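Local coordinates for mating-type switching protein swi5 (PDB 3VIR) that is required for normal mating-type switching and takes part in the Rhp51-dependent recombination pathway of DNA repair, at the interface of chains A and B and the interface of chains C and B. Numbering follows the deposited sequence. Chains: chain A/B/C, Mating-type switching protein swi5.

Contact 1: the interface of chains A and B. Residues chain A 46, 50, 54; chain B 64, 67-68.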
ATOM      1  N   LEU A  46       9.916  -6.330  -6.744  1.00 59.11           N
ATOM      2  CA  LEU A  46       9.140  -5.508  -7.629  1.00 58.51           C
ATOM      3  C   LEU A  46       8.454  -6.394  -8.687  1.00 59.64           C
ATOM      4  O   LEU A  46       7.381  -6.056  -9.245  1.00 60.46           O
ATOM      5  CB  LEU A  46      10.060  -4.480  -8.253  1.00 58.06           C
ATOM      6  CG  LEU A  46       9.404  -3.491  -9.190  1.00 60.32           C
ATOM      7  CD1 LEU A  46       8.151  -2.902  -8.631  1.00 63.09           C
ATOM      8  CD2 LEU A  46      10.389  -2.419  -9.530  1.00 62.79           C
ATOM      9  N   TYR A  50       4.491  -6.395  -9.305  1.00 58.57           N
ATOM     10  CA  TYR A  50       3.948  -6.096 -10.632  1.00 60.47           C
ATOM     11  C   TYR A  50       2.973  -7.194 -11.028  1.00 60.50           C
ATOM     12  O   TYR A  50       1.916  -6.905 -11.568  1.00 59.73           O
ATOM     13  CB  TYR A  50       5.073  -5.930 -11.678  1.00 65.43           C
ATOM     14  CG  TYR A  50       4.652  -6.232 -13.113  1.00 69.84           C
ATOM     15  CD1 TYR A  50       4.240  -5.216 -13.977  1.00 73.83           C
ATOM     16  CD2 TYR A  50       4.640  -7.546 -13.596  1.00 71.30           C
ATOM     17  CE1 TYR A  50       3.818  -5.502 -15.293  1.00 78.76           C
ATOM     18  CE2 TYR A  50       4.212  -7.838 -14.895  1.00 76.47           C
ATOM     19  CZ  TYR A  50       3.816  -6.816 -15.752  1.00 80.08           C
ATOM     20  OH  TYR A  50       3.427  -7.108 -17.060  1.00 85.91           O
ATOM     21  N   ARG A  54      -0.887  -6.833 -11.606  1.00 74.60           N
ATOM     22  CA  ARG A  54      -1.341  -7.226 -12.953  1.00 76.70           C
ATOM     23  C   ARG A  54      -2.519  -8.180 -12.834  1.00 76.51           C
ATOM     24  O   ARG A  54      -3.548  -7.991 -13.491  1.00 81.73           O
ATOM     25  CB  ARG A  54      -0.217  -7.876 -13.789  1.00 79.84           C
ATOM     26  CG  ARG A  54      -0.500  -7.973 -15.318  1.00 81.58           C
ATOM     27  CD  ARG A  54       0.483  -8.879 -16.023  1.00 82.76           C
ATOM     28  NE  ARG A  54      -0.098  -9.483 -17.221  1.00 88.64           N
ATOM     29  CZ  ARG A  54       0.064  -9.046 -18.477  1.00 92.84           C
ATOM     30  NH1 ARG A  54       0.808  -7.970 -18.758  1.00 92.97           N
ATOM     31  NH2 ARG A  54      -0.531  -9.702 -19.470  1.00 93.92           N
TER
ATOM     32  N   VAL B  64       0.408  -0.786 -15.526  1.00 79.34           N
ATOM     33  CA  VAL B  64       1.081  -2.052 -15.802  1.00 81.41           C
ATOM     34  C   VAL B  64       1.676  -2.069 -17.215  1.00 83.59           C
ATOM     35  O   VAL B  64       2.751  -2.606 -17.425  1.00 84.27           O
ATOM     36  CB  VAL B  64       0.134  -3.277 -15.657  1.00 84.13           C
ATOM     37  CG1 VAL B  64       0.762  -4.538 -16.270  1.00 89.40           C
ATOM     38  CG2 VAL B  64      -0.193  -3.539 -14.208  1.00 86.65           C
ATOM     39  N   HIS B  67       4.722   0.161 -17.156  1.00 91.88           N
ATOM     40  CA  HIS B  67       5.813  -0.524 -16.444  1.00 87.88           C
ATOM     41  C   HIS B  67       6.432  -1.539 -17.391  1.00 87.72           C
ATOM     42  O   HIS B  67       7.643  -1.601 -17.496  1.00 85.97           O
ATOM     43  CB  HIS B  67       5.307  -1.215 -15.169  1.00 87.18           C
ATOM     44  CG  HIS B  67       6.393  -1.786 -14.301  1.00 92.68           C
ATOM     45  ND1 HIS B  67       6.596  -3.145 -14.153  1.00 95.56           N
ATOM     46  CD2 HIS B  67       7.322  -1.185 -13.520  1.00 96.40           C
ATOM     47  CE1 HIS B  67       7.616  -3.355 -13.339  1.00 93.74           C
ATOM     48  NE2 HIS B  67       8.073  -2.183 -12.938  1.00 94.65           N
ATOM     49  N   GLU B  68       5.587  -2.313 -18.091  1.00 87.87           N
ATOM     50  CA  GLU B  68       6.019  -3.413 -18.990  1.00 86.04           C
ATOM     51  C   GLU B  68       6.911  -2.929 -20.135  1.00 88.89           C
ATOM     52  O   GLU B  68       7.941  -3.543 -20.433  1.00 85.23           O
ATOM     53  CB  GLU B  68       4.806  -4.160 -19.556  1.00 79.42           C
TER
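A:Tyr50 crosses the surface of chain B, with B:His67 beside the start of its side chain and B:Val64 beside its outer end. Its CB lies 4.0 Å from the imidazole CE1 of B:His67. At the ring, CG comes 3.8 Å from B:His67 ND1, and CD1 faces the same imidazole, whose side chain runs obliquely to the tyrosine. One atom further, CE1 reaches the methyl CG1 of B:Val64 at 3.4 Å; the backbone O of B:Val64 sits at the ring edge, in its plane. The hydroxyl OH passes 3.8 Å from the same CG1 and 4.1 Å from CB of B:Glu68, whose side chain is incomplete in the model. Within chain A, NH1 of A:Arg54 donates a 3.2 Å hydrogen bond to this OH from 26° outside its own guanidinium plane, which may help to hold the phenol end. The aliphatic CG of A:Arg54 leans on B:Val64 CG1, which points away from its own backbone N (chi1 166°) into the angle between ring and arginine. A:Leu46 CD2 lies 4.1 Å from B:His67 NE2. The site joins the later half of helix 3-66 of chain A to the C-terminal end of helix 11-68 of chain B, pointing roughly opposite ways and crossing at a marked angle.

Contact 2: the interface of chains C and B. Residues chain C 19-20, 23; chain B 63, 66.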
ATOM      1  N   GLN C  19       4.890   4.491  -8.444  1.00 84.47           N
ATOM      2  CA  GLN C  19       3.785   4.259  -9.362  1.00 85.13           C
ATOM      3  C   GLN C  19       2.892   3.098  -8.945  1.00 85.90           C
ATOM      4  O   GLN C  19       1.689   3.258  -8.804  1.00 90.06           O
ATOM      5  CB  GLN C  19       4.310   3.930 -10.760  1.00 90.10           C
ATOM      6  CG  GLN C  19       5.087   5.032 -11.447  1.00 93.96           C
ATOM      7  CD  GLN C  19       4.207   6.152 -11.954  1.00 95.48           C
ATOM      8  OE1 GLN C  19       3.047   5.956 -12.342  1.00 91.50           O
ATOM      9  NE2 GLN C  19       4.771   7.346 -11.975  1.00102.00           N
ATOM     10  N   LEU C  20       3.470   1.923  -8.768  1.00 85.94           N
ATOM     11  CA  LEU C  20       2.657   0.762  -8.489  1.00 87.48           C
ATOM     12  C   LEU C  20       2.027   0.884  -7.101  1.00 89.37           C
ATOM     13  O   LEU C  20       0.796   0.931  -6.996  1.00 89.88           O
ATOM     14  CB  LEU C  20       3.453  -0.535  -8.655  1.00 92.71           C
ATOM     15  CG  LEU C  20       4.104  -0.751 -10.040  1.00 95.83           C
ATOM     16  CD1 LEU C  20       4.739  -2.141 -10.153  1.00101.35           C
ATOM     17  CD2 LEU C  20       3.124  -0.527 -11.186  1.00 94.01           C
ATOM     18  N   SER C  23      -0.731   3.127  -7.097  1.00 84.39           N
ATOM     19  CA  SER C  23      -1.894   2.751  -7.859  1.00 81.10           C
ATOM     20  C   SER C  23      -2.784   1.855  -7.013  1.00 78.90           C
ATOM     21  O   SER C  23      -3.995   1.798  -7.227  1.00 84.31           O
ATOM     22  CB  SER C  23      -1.494   2.053  -9.162  1.00 83.30           C
ATOM     23  OG  SER C  23      -2.584   2.008 -10.083  1.00 86.02           O
TER
ATOM     24  N   LYS B  63      -0.995   1.592 -16.012  1.00 77.85           N
ATOM     25  CA  LYS B  63       0.269   1.650 -15.268  1.00 80.71           C
ATOM     26  C   LYS B  63       1.085   0.355 -15.387  1.00 81.40           C
ATOM     27  O   LYS B  63       2.315   0.401 -15.343  1.00 82.43           O
ATOM     28  CB  LYS B  63       0.031   1.982 -13.783  1.00 83.28           C
ATOM     29  CG  LYS B  63      -0.513   3.406 -13.495  1.00 88.71           C
ATOM     30  CD  LYS B  63       0.291   4.503 -14.208  1.00 93.14           C
ATOM     31  CE  LYS B  63       0.084   5.894 -13.602  1.00 94.45           C
ATOM     32  NZ  LYS B  63       1.136   6.843 -14.122  1.00 96.43           N
ATOM     33  N   GLU B  66       2.633   0.637 -18.936  1.00 93.65           N
ATOM     34  CA  GLU B  66       3.798   1.543 -18.979  1.00 97.91           C
ATOM     35  C   GLU B  66       4.979   1.033 -18.130  1.00 92.69           C
ATOM     36  O   GLU B  66       6.114   1.400 -18.385  1.00 96.60           O
ATOM     37  CB  GLU B  66       3.433   3.019 -18.692  1.00105.97           C
ATOM     38  CG  GLU B  66       2.855   3.339 -17.304  1.00115.57           C
ATOM     39  CD  GLU B  66       3.906   3.769 -16.266  1.00121.18           C
ATOM     40  OE1 GLU B  66       4.998   4.243 -16.663  1.00119.44           O
ATOM     41  OE2 GLU B  66       3.622   3.637 -15.045  1.00121.35           O
TER
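C:Gln19 and B:Lys63 meet through their polar ends, the close part of this patch. The side-chain nitrogen NZ of B:Lys63 donates a hydrogen bond of 2.8 Å to the side-chain amide oxygen OE1 of C:Gln19. The donor approaches at a C=O...N angle of 143° and stands 18° off the carbonyl plane. The two side chains cross at roughly a right angle, and the lysine methylene CD also lies 3.6 Å from OE1. Both side chains turn at chi2 (-50° in B:Lys63), which brings the lysine tip round to the glutamine. The carboxylate of B:Glu66 stands on another flank, its plane steeply inclined to the amide and OE2 4.0 Å from C:Gln19 CD. It could add negative potential near the lysine, although its OE2 is 4.2 Å from NZ. Packing is looser at the neighbouring C:Leu20 and at C:Ser23, one turn on: C:Leu20 CD2 stays 4.3 Å from the backbone O of B:Lys63, and C:Ser23 OG is 4.2 Å from B:Lys63 CG; each gives up little surface. The patch links the N-terminal turns of helix 15-65 of chain C to the C-terminal stretch of helix 11-68 of chain B, with the two helices antiparallel.

Contact 3: the interface of chains C and B. Residues chain C 23, 27, 30; chain B 56, 60.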
ATOM      1  N   SER C  23      -0.731   3.127  -7.097  1.00 84.39           N
ATOM      2  CA  SER C  23      -1.894   2.751  -7.859  1.00 81.10           C
ATOM      3  C   SER C  23      -2.784   1.855  -7.013  1.00 78.90           C
ATOM      4  O   SER C  23      -3.995   1.798  -7.227  1.00 84.31           O
ATOM      5  CB  SER C  23      -1.494   2.053  -9.162  1.00 83.30           C
ATOM      6  OG  SER C  23      -2.584   2.008 -10.083  1.00 86.02           O
ATOM      7  N   ALA C  27      -6.595   3.196  -5.555  1.00 76.75           N
ATOM      8  CA  ALA C  27      -7.759   2.300  -5.640  1.00 78.82           C
ATOM      9  C   ALA C  27      -8.485   2.151  -4.284  1.00 80.99           C
ATOM     10  O   ALA C  27      -9.694   2.393  -4.194  1.00 88.52           O
ATOM     11  CB  ALA C  27      -7.349   0.925  -6.153  1.00 80.04           C
ATOM     12  N   LYS C  30     -10.085   5.326  -3.145  1.00 73.77           N
ATOM     13  CA  LYS C  30     -11.241   5.777  -3.900  1.00 72.97           C
ATOM     14  C   LYS C  30     -12.450   5.111  -3.360  1.00 72.92           C
ATOM     15  O   LYS C  30     -13.503   5.756  -3.225  1.00 69.78           O
ATOM     16  CB  LYS C  30     -11.131   5.512  -5.406  1.00 74.77           C
ATOM     17  CG  LYS C  30     -10.517   6.678  -6.169  1.00 77.22           C
ATOM     18  CD  LYS C  30     -10.950   6.656  -7.603  1.00 82.02           C
ATOM     19  CE  LYS C  30     -10.118   7.623  -8.421  1.00 88.14           C
ATOM     20  NZ  LYS C  30     -10.772   7.874  -9.722  1.00 89.71           N
TER
ATOM     21  N   ILE B  56     -10.949   2.255 -12.372  1.00 79.68           N
ATOM     22  CA  ILE B  56      -9.820   1.768 -11.588  1.00 80.60           C
ATOM     23  C   ILE B  56      -9.062   0.692 -12.361  1.00 80.47           C
ATOM     24  O   ILE B  56      -7.842   0.665 -12.311  1.00 84.16           O
ATOM     25  CB  ILE B  56     -10.261   1.218 -10.207  1.00 85.15           C
ATOM     26  CG1 ILE B  56     -10.574   2.377  -9.251  1.00 91.72           C
ATOM     27  CG2 ILE B  56      -9.216   0.260  -9.614  1.00 78.45           C
ATOM     28  CD1 ILE B  56      -9.675   3.604  -9.466  1.00101.01           C
ATOM     29  N   MET B  60      -5.239   0.797 -13.621  1.00 81.96           N
ATOM     30  CA  MET B  60      -4.241  -0.157 -13.178  1.00 81.72           C
ATOM     31  C   MET B  60      -3.570  -0.869 -14.347  1.00 82.26           C
ATOM     32  O   MET B  60      -2.353  -1.073 -14.323  1.00 83.91           O
ATOM     33  CB  MET B  60      -4.823  -1.141 -12.168  1.00 84.70           C
ATOM     34  CG  MET B  60      -4.795  -0.573 -10.738  1.00 89.72           C
ATOM     35  SD  MET B  60      -5.566  -1.605  -9.461  1.00 96.45           S
ATOM     36  CE  MET B  60      -5.370  -3.261 -10.157  1.00 94.68           C
TER
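Two torsions set B:Ile56 against chain C: chi1 of -76° swings CG1 away from its own carbonyl carbon, and chi2 of -34° turns the terminal CD1 towards C:Lys30. The other branch, CG2, stands opposite the backbone N and faces C:Ala27. The isoleucine therefore uses separate methyls for separate partners. CD1 meets the methylene CD of C:Lys30 at 3.8 Å, while CG2 meets the CB of C:Ala27 at 4.0 Å. The lysine is extended beyond CG; the two side chains lie alongside and point opposite ways, the lysine offering its aliphatic flank and bringing its terminal NZ alongside the CD1 end of the isoleucine. The small side chain of C:Ala27 probably allows the backbone of chain C to come near the isoleucine. One turn further along chain B, B:Met60 meets C:Ser23. Its CG lies 3.5 Å from the hydroxyl OG of C:Ser23, a polar atom resting on a methylene. The serine points OG away from its backbone N (chi1 -164°), towards chain B. The contacts among these side chains are largely van der Waals, between helix 15-65 of chain C and helix 11-68 of chain B. The chains are copies of one protein, so the same residues meet again with their roles exchanged. Inside chain B, the sulfur SD of B:Met60 lies 4.1 Å from CG2 of B:Ile56, joining the two apolar side chains into one strip.

Helix 11-68 of chain B runs through all the contacts, meeting chain A in contact 1 and chain C in contacts 2 and 3. The C-alpha centres of contacts 1 and 2 are about 7 Å apart, those of contacts 2 and 3 about 9 Å, and those of contacts 1 and 3 about 14 Å. C:Ser23 belongs to both contacts 2 and 3, which form a continuous antiparallel seam. The end of the chain B helix thus touches two other chains at once, linking copies within the four-chain deposited assembly. Swi5 binds itself, but this arrangement need not be the one that operates in cells.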